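Local coordinates for citrate lyase (Yersinia pestis, PDB 3QLL), which is a putative citrate lyase beta subunit, similar to CitE, that probably binds magnesium and acts as a lyase, at residues T45-T51 with A67-D73; P136-S140 with S166-L170; R210-V214 with D247-S251. One frame throughout, in Å; residues are numbered along the deposited sequence.

All three contacts lie in one beta/alpha barrel, whose eight parallel strands close on themselves, and they follow one another in series along the chain. Contact 1 pairs the first two strands, 47-52 and 69-73. Contact 2 joins the loop after strand 132-135 to the start of helix 167-171. Contact 3 packs helix 203-220 against the end of helix 235-248. The centres of contacts 1 and 2 lie about 21 Å apart, on opposite sides of the chain's centre; the centre of contact 3 is about 19 Å from that of contact 1 and about 17 Å from that of contact 2, which it touches where R212 packs on L170. Contacts 1 and 2 approach the predicted substrate and magnesium site; contact 3 joins two neighbouring outer helices.

Contact 1: residues T45-T51 with A67-D73; sequences TRSWLFT and ADVAIID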
# COMPACT_ATOMS: atom_id res chain seq x y z
N THR A 45 14.55 14.93 17.64
CA THR A 45 13.76 16.07 17.15
C THR A 45 12.27 15.71 16.99
O THR A 45 11.92 14.57 16.63
CB THR A 45 14.29 16.60 15.79
OG1 THR A 45 13.85 15.77 14.72
CG2 THR A 45 15.82 16.75 15.82
N ARG A 46 11.40 16.67 17.28
CA ARG A 46 9.95 16.46 17.24
C ARG A 46 9.32 17.46 16.27
O ARG A 46 8.34 17.13 15.59
CB ARG A 46 9.33 16.64 18.63
CG ARG A 46 9.89 15.74 19.70
CD ARG A 46 9.73 16.34 21.08
NE ARG A 46 10.37 17.65 21.18
CZ ARG A 46 10.29 18.45 22.24
NH1 ARG A 46 9.59 18.08 23.31
NH2 ARG A 46 10.91 19.63 22.23
N SER A 47 9.83 18.69 16.27
CA SER A 47 9.28 19.78 15.47
C SER A 47 10.29 20.37 14.49
O SER A 47 11.39 20.75 14.86
CB SER A 47 8.75 20.91 16.38
OG SER A 47 9.63 21.16 17.46
N TRP A 48 9.89 20.48 13.24
CA TRP A 48 10.68 21.14 12.22
C TRP A 48 9.92 22.33 11.65
O TRP A 48 8.88 22.16 11.02
CB TRP A 48 11.03 20.16 11.09
CG TRP A 48 11.94 19.07 11.53
CD1 TRP A 48 11.68 18.12 12.48
CD2 TRP A 48 13.23 18.76 11.01
NE1 TRP A 48 12.73 17.26 12.60
CE2 TRP A 48 13.70 17.62 11.70
CE3 TRP A 48 14.04 19.33 10.01
CZ2 TRP A 48 14.95 17.04 11.45
CZ3 TRP A 48 15.29 18.77 9.77
CH2 TRP A 48 15.73 17.63 10.48
N LEU A 49 10.44 23.53 11.86
CA LEU A 49 9.72 24.74 11.47
C LEU A 49 10.30 25.36 10.22
O LEU A 49 11.47 25.78 10.22
CB LEU A 49 9.72 25.76 12.59
CG LEU A 49 8.98 27.07 12.33
CD1 LEU A 49 7.45 26.96 12.05
CD2 LEU A 49 9.26 27.94 13.54
N PHE A 50 9.47 25.47 9.18
CA PHE A 50 9.84 26.16 7.95
C PHE A 50 9.69 27.66 8.17
O PHE A 50 8.62 28.12 8.53
CB PHE A 50 8.96 25.73 6.77
CG PHE A 50 9.25 24.37 6.23
CD1 PHE A 50 10.35 24.15 5.40
CD2 PHE A 50 8.40 23.30 6.51
CE1 PHE A 50 10.61 22.89 4.89
CE2 PHE A 50 8.65 22.03 5.98
CZ PHE A 50 9.76 21.83 5.18
N THR A 51 10.77 28.41 7.97
CA THR A 51 10.63 29.85 7.86
C THR A 51 11.39 30.37 6.62
O THR A 51 12.56 30.03 6.40
CB THR A 51 11.17 30.57 9.14
OG1 THR A 51 12.48 30.10 9.46
CG2 THR A 51 10.26 30.27 10.31
N ALA A 67 10.86 25.65 18.28
CA ALA A 67 11.05 24.51 17.39
C ALA A 67 12.35 23.77 17.68
O ALA A 67 13.35 24.38 17.99
CB ALA A 67 11.00 24.95 15.94
N ASP A 68 12.34 22.45 17.52
CA ASP A 68 13.55 21.69 17.76
C ASP A 68 14.56 21.92 16.66
O ASP A 68 15.76 21.96 16.91
CB ASP A 68 13.24 20.20 17.90
CG ASP A 68 12.62 19.87 19.25
OD1 ASP A 68 12.79 20.66 20.19
OD2 ASP A 68 11.91 18.85 19.36
N VAL A 69 14.06 22.10 15.45
CA VAL A 69 14.92 22.43 14.32
C VAL A 69 14.20 23.49 13.50
O VAL A 69 13.02 23.34 13.17
CB VAL A 69 15.17 21.18 13.40
CG1 VAL A 69 16.01 21.56 12.19
CG2 VAL A 69 15.77 20.01 14.18
N ALA A 70 14.95 24.53 13.14
CA ALA A 70 14.45 25.56 12.24
C ALA A 70 14.93 25.29 10.83
O ALA A 70 16.11 24.99 10.60
CB ALA A 70 14.91 26.96 12.71
N ILE A 71 14.01 25.39 9.87
CA ILE A 71 14.36 25.24 8.48
C ILE A 71 14.28 26.56 7.71
O ILE A 71 13.19 27.04 7.38
CB ILE A 71 13.48 24.23 7.78
CG1 ILE A 71 13.33 22.97 8.63
CG2 ILE A 71 14.03 23.91 6.39
CD1 ILE A 71 12.42 21.94 7.98
N ILE A 72 15.44 27.11 7.38
CA ILE A 72 15.46 28.26 6.51
C ILE A 72 15.09 27.83 5.12
O ILE A 72 15.75 26.96 4.53
CB ILE A 72 16.85 28.92 6.50
CG1 ILE A 72 17.33 29.19 7.92
CG2 ILE A 72 16.84 30.18 5.62
CD1 ILE A 72 18.77 29.58 7.96
N ASP A 73 14.04 28.45 4.58
CA ASP A 73 13.45 27.98 3.35
C ASP A 73 13.76 28.91 2.19
O ASP A 73 13.39 30.08 2.22
CB ASP A 73 11.94 27.78 3.53
CG ASP A 73 11.29 27.11 2.33
OD1 ASP A 73 11.95 26.27 1.65
OD2 ASP A 73 10.08 27.34 2.16
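R46 meets D68 side-on, its guanidinium and the carboxylate nearly coplanar (9° apart). R46 NE reaches D68 OD2 at 2.7 Å and R46 NH2 reaches D68 OD1 at 3.0 Å, each on a syn lone pair. The anti lone pair of OD2 takes R46 N, so a salt bridge and a backbone bond fix the carboxylate together. Beside it, S47 OG accepts from D68 N at 3.0 Å and also pairs with N265. Further along, W48, F50, V69 and I71 share one side of the sheet. V69 covers one face of W48, a CH-pi contact with its CG1 4.0 Å from the centroid of the W48 six-membered ring. I71 extends its chain (chi2 178°) so that CD1 serves two rings: it sits over the F50 face, 3.9 Å from the F50 centroid, and at the edge of W48. On the other side L49 CB packs on A67 CB. Five backbone bonds run from V69 N-S47 O to D73 N-T51 O, among them I71 N to L49 O at 2.6 Å. D73 salt-bridges R107, a predicted substrate-binding residue. These adjacent parallel strands open an eight-stranded beta/alpha barrel, the TIM-barrel fold of the HpcH/HpaI aldolase/citrate lyase family.

Contact 2: residues P136-S140 with S166-L170; sequences PKTES and SVRGL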
# COMPACT_ATOMS: atom_id res chain seq x y z
N PRO A 136 14.09 19.32 -1.68
CA PRO A 136 12.72 19.13 -2.17
C PRO A 136 12.66 18.19 -3.33
O PRO A 136 13.66 18.02 -4.06
CB PRO A 136 12.31 20.54 -2.65
CG PRO A 136 13.54 21.18 -2.98
CD PRO A 136 14.60 20.65 -2.04
N LYS A 137 11.50 17.58 -3.50
CA LYS A 137 11.25 16.72 -4.64
C LYS A 137 12.35 15.66 -4.84
O LYS A 137 12.82 15.46 -5.95
CB LYS A 137 11.06 17.56 -5.91
CG LYS A 137 9.92 17.08 -6.78
CD LYS A 137 9.87 17.79 -8.13
CE LYS A 137 8.68 17.31 -8.97
NZ LYS A 137 7.35 17.44 -8.28
N THR A 138 12.74 14.99 -3.77
CA THR A 138 13.70 13.90 -3.86
C THR A 138 13.02 12.72 -4.55
O THR A 138 11.92 12.30 -4.14
CB THR A 138 14.18 13.49 -2.48
OG1 THR A 138 14.86 14.60 -1.91
CG2 THR A 138 15.15 12.30 -2.58
N GLU A 139 13.59 12.30 -5.69
CA GLU A 139 12.90 11.34 -6.56
C GLU A 139 13.72 10.11 -6.88
O GLU A 139 13.27 9.20 -7.58
CB GLU A 139 12.42 12.02 -7.83
CG GLU A 139 11.16 12.87 -7.56
CD GLU A 139 10.54 13.44 -8.83
OE1 GLU A 139 11.27 13.71 -9.80
OE2 GLU A 139 9.32 13.56 -8.88
N SER A 140 14.93 10.04 -6.34
CA SER A 140 15.81 8.92 -6.63
C SER A 140 16.91 8.91 -5.62
O SER A 140 17.10 9.88 -4.91
CB SER A 140 16.42 9.04 -8.04
OG SER A 140 17.55 9.91 -7.96
N SER A 166 6.26 13.41 -4.32
CA SER A 166 5.73 13.04 -5.66
C SER A 166 5.52 11.53 -5.82
O SER A 166 6.12 10.74 -5.09
CB SER A 166 6.67 13.57 -6.75
OG SER A 166 7.93 12.94 -6.66
N VAL A 167 4.65 11.14 -6.74
CA VAL A 167 4.48 9.72 -7.06
C VAL A 167 5.82 9.05 -7.45
O VAL A 167 6.10 7.91 -7.03
CB VAL A 167 3.47 9.53 -8.20
CG1 VAL A 167 3.50 8.07 -8.67
CG2 VAL A 167 2.08 9.89 -7.74
N ARG A 168 6.61 9.72 -8.28
CA ARG A 168 7.92 9.18 -8.64
C ARG A 168 8.83 8.94 -7.40
O ARG A 168 9.41 7.85 -7.25
CB ARG A 168 8.58 10.13 -9.63
CG ARG A 168 9.76 9.62 -10.38
CD ARG A 168 10.29 10.70 -11.34
NE ARG A 168 9.55 10.76 -12.59
CZ ARG A 168 9.80 9.95 -13.62
NH1 ARG A 168 10.75 9.02 -13.49
NH2 ARG A 168 9.11 10.04 -14.75
N GLY A 169 8.86 9.92 -6.49
CA GLY A 169 9.58 9.78 -5.24
C GLY A 169 9.05 8.63 -4.38
O GLY A 169 9.83 7.84 -3.85
N LEU A 170 7.73 8.55 -4.24
CA LEU A 170 7.13 7.49 -3.46
C LEU A 170 7.46 6.09 -4.01
O LEU A 170 7.78 5.18 -3.24
CB LEU A 170 5.61 7.67 -3.41
CG LEU A 170 4.91 6.66 -2.50
CD1 LEU A 170 5.37 6.80 -1.07
CD2 LEU A 170 3.42 6.88 -2.63
O HOH W 1 9.38 13.55 -4.36
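A helix N-cap carries this contact: S166 stands immediately before helix 167-171, and E139, from the loop that follows strand 132-135, binds the capping hydroxyl. S166 OG accepts from G169 N at 3.2 Å, the capping bond, and donates to E139 OE2 at 2.7 Å, using the anti lone pair of that oxygen. The S166 torsion (chi1 65°) sets OG between the backbone N and the carbonyl carbon, where it can face the first turn and the loop at once. E139 reaches it through a chain extended beyond CG, whose CG passes alongside the start of the helix. The other oxygen of the carboxylate turns to R168: E139 OE1 lies 3.5 Å from R168 CD, so the arginine meets the acid with its aliphatic part. The guanidinium is inclined 57° to the carboxylate, and R168 NE stays 4.4 Å from E139 OE1, too far for a salt bridge. A water adds a second route across, donating to T138 O at 2.8 Å and to S166 OG. Close by, the backbones approach, T138 O lying 3.6 Å from G169 CA, where the absence of a side chain leaves room for the carbonyl. K137 brings NZ near S166 CB, while K137 N bonds to E165, predicted to bind magnesium and substrate. V167 N is held by D196, and V167 packs on S215 of a second subunit. Chemically, S166 OG is saturated: it gives its proton to a carboxylate and accepts from a helix N-H and a water. The helix start and R168 would probably help to stabilise the negative charge of E139, and the bond to the cap would hold the loop beside E165, at the predicted metal site.

Contact 3: residues R210-V214 with D247-S251; sequences RARLV and DFGFS
R210 lays its aliphatic chain across F250, the two side chains crossing at about a right angle. Its CG is 3.8 Å from F250 CZ and its CB lies at the edge of that ring, in plane. The chain runs straight out as far as NE, carrying the guanidinium past the ring to a salt bridge with D226; the planes of guanidinium and ring stand 76° apart. A211 meets F248 next, its CB 3.9 Å from F248 CE2, while its backbone N lies at the edge of the same ring. L213 touches more lightly, CD2 approaching F250 CE1 at 4.1 Å. V214 uses both branches. CG2 stands over the F250 face in a CH-pi contact, 3.6 Å from the centroid of the F250 ring and 19° off its normal. CG1 packs instead on the turn itself, 3.5 Å from F248 O. That turn is a Schellman motif ending helix 235-248, with G249 at positive phi (110°), and it brings F248 and F250 against the same helix. Helix 203-220 and the end of helix 235-248 lie side by side on the outside of the barrel: L213 packs on L186 and F188 of strand 183-188, and V214 and F250 both on A224 of strand 224-226. F248 also meets W203 edge-to-face, and a third subunit adds L208 against A211 and P205 against F248.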
# COMPACT_ATOMS: atom_id res chain seq x y z
N ARG A 210 1.91 7.40 3.24
CA ARG A 210 2.56 7.68 4.53
C ARG A 210 3.09 6.37 5.13
O ARG A 210 4.17 6.37 5.70
CB ARG A 210 1.62 8.38 5.52
CG ARG A 210 1.55 9.92 5.39
CD ARG A 210 0.70 10.50 6.57
NE ARG A 210 0.78 11.95 6.75
CZ ARG A 210 -0.16 12.77 6.26
NH1 ARG A 210 -1.20 12.23 5.57
NH2 ARG A 210 -0.09 14.10 6.42
N ALA A 211 2.31 5.29 5.05
CA ALA A 211 2.73 4.03 5.61
C ALA A 211 3.98 3.52 4.87
O ALA A 211 4.91 3.03 5.51
CB ALA A 211 1.59 3.00 5.58
N ARG A 212 4.02 3.70 3.55
CA ARG A 212 5.17 3.30 2.75
C ARG A 212 6.39 4.15 3.08
O ARG A 212 7.51 3.65 3.10
CB ARG A 212 4.84 3.38 1.25
CG ARG A 212 5.79 2.57 0.43
CD ARG A 212 5.41 2.51 -1.04
NE ARG A 212 6.53 2.04 -1.86
CZ ARG A 212 6.53 2.12 -3.17
NH1 ARG A 212 5.45 2.62 -3.77
NH2 ARG A 212 7.56 1.69 -3.88
N LEU A 213 6.18 5.44 3.35
CA LEU A 213 7.32 6.27 3.72
C LEU A 213 7.91 5.85 5.07
O LEU A 213 9.13 5.60 5.17
CB LEU A 213 6.93 7.74 3.76
CG LEU A 213 8.01 8.66 4.34
CD1 LEU A 213 9.25 8.62 3.47
CD2 LEU A 213 7.51 10.08 4.46
N VAL A 214 7.05 5.66 6.08
CA VAL A 214 7.49 5.28 7.42
C VAL A 214 8.25 3.94 7.38
O VAL A 214 9.34 3.81 7.93
CB VAL A 214 6.29 5.20 8.41
CG1 VAL A 214 6.70 4.59 9.74
CG2 VAL A 214 5.73 6.57 8.63
N ASP A 247 1.03 7.50 15.65
CA ASP A 247 0.55 6.12 15.63
C ASP A 247 1.08 5.35 14.44
O ASP A 247 1.31 4.12 14.51
CB ASP A 247 -0.97 6.10 15.62
CG ASP A 247 -1.55 6.40 16.97
OD1 ASP A 247 -0.78 6.47 17.95
OD2 ASP A 247 -2.78 6.58 17.05
N PHE A 248 1.19 6.05 13.31
CA PHE A 248 1.72 5.45 12.09
C PHE A 248 3.22 5.10 12.18
O PHE A 248 3.70 4.20 11.48
CB PHE A 248 1.47 6.38 10.89
CG PHE A 248 0.39 5.94 10.01
CD1 PHE A 248 -0.84 5.55 10.53
CD2 PHE A 248 0.57 5.89 8.63
CE1 PHE A 248 -1.87 5.13 9.71
CE2 PHE A 248 -0.45 5.47 7.79
CZ PHE A 248 -1.68 5.09 8.33
N GLY A 249 3.92 5.77 13.12
CA GLY A 249 5.36 5.61 13.30
C GLY A 249 6.27 6.77 12.92
O GLY A 249 7.48 6.63 12.93
N PHE A 250 5.70 7.89 12.51
CA PHE A 250 6.41 9.18 12.41
C PHE A 250 6.97 9.60 13.79
O PHE A 250 6.34 9.37 14.83
CB PHE A 250 5.47 10.30 11.89
CG PHE A 250 5.14 10.18 10.42
CD1 PHE A 250 5.97 10.74 9.45
CD2 PHE A 250 4.03 9.47 10.00
CE1 PHE A 250 5.68 10.61 8.10
CE2 PHE A 250 3.73 9.33 8.66
CZ PHE A 250 4.55 9.90 7.71
N SER A 251 8.18 10.19 13.78
CA SER A 251 8.87 10.56 15.01
C SER A 251 8.77 12.05 15.19
O SER A 251 9.11 12.57 16.26
CB SER A 251 10.36 10.18 14.93
OG SER A 251 10.52 8.80 14.63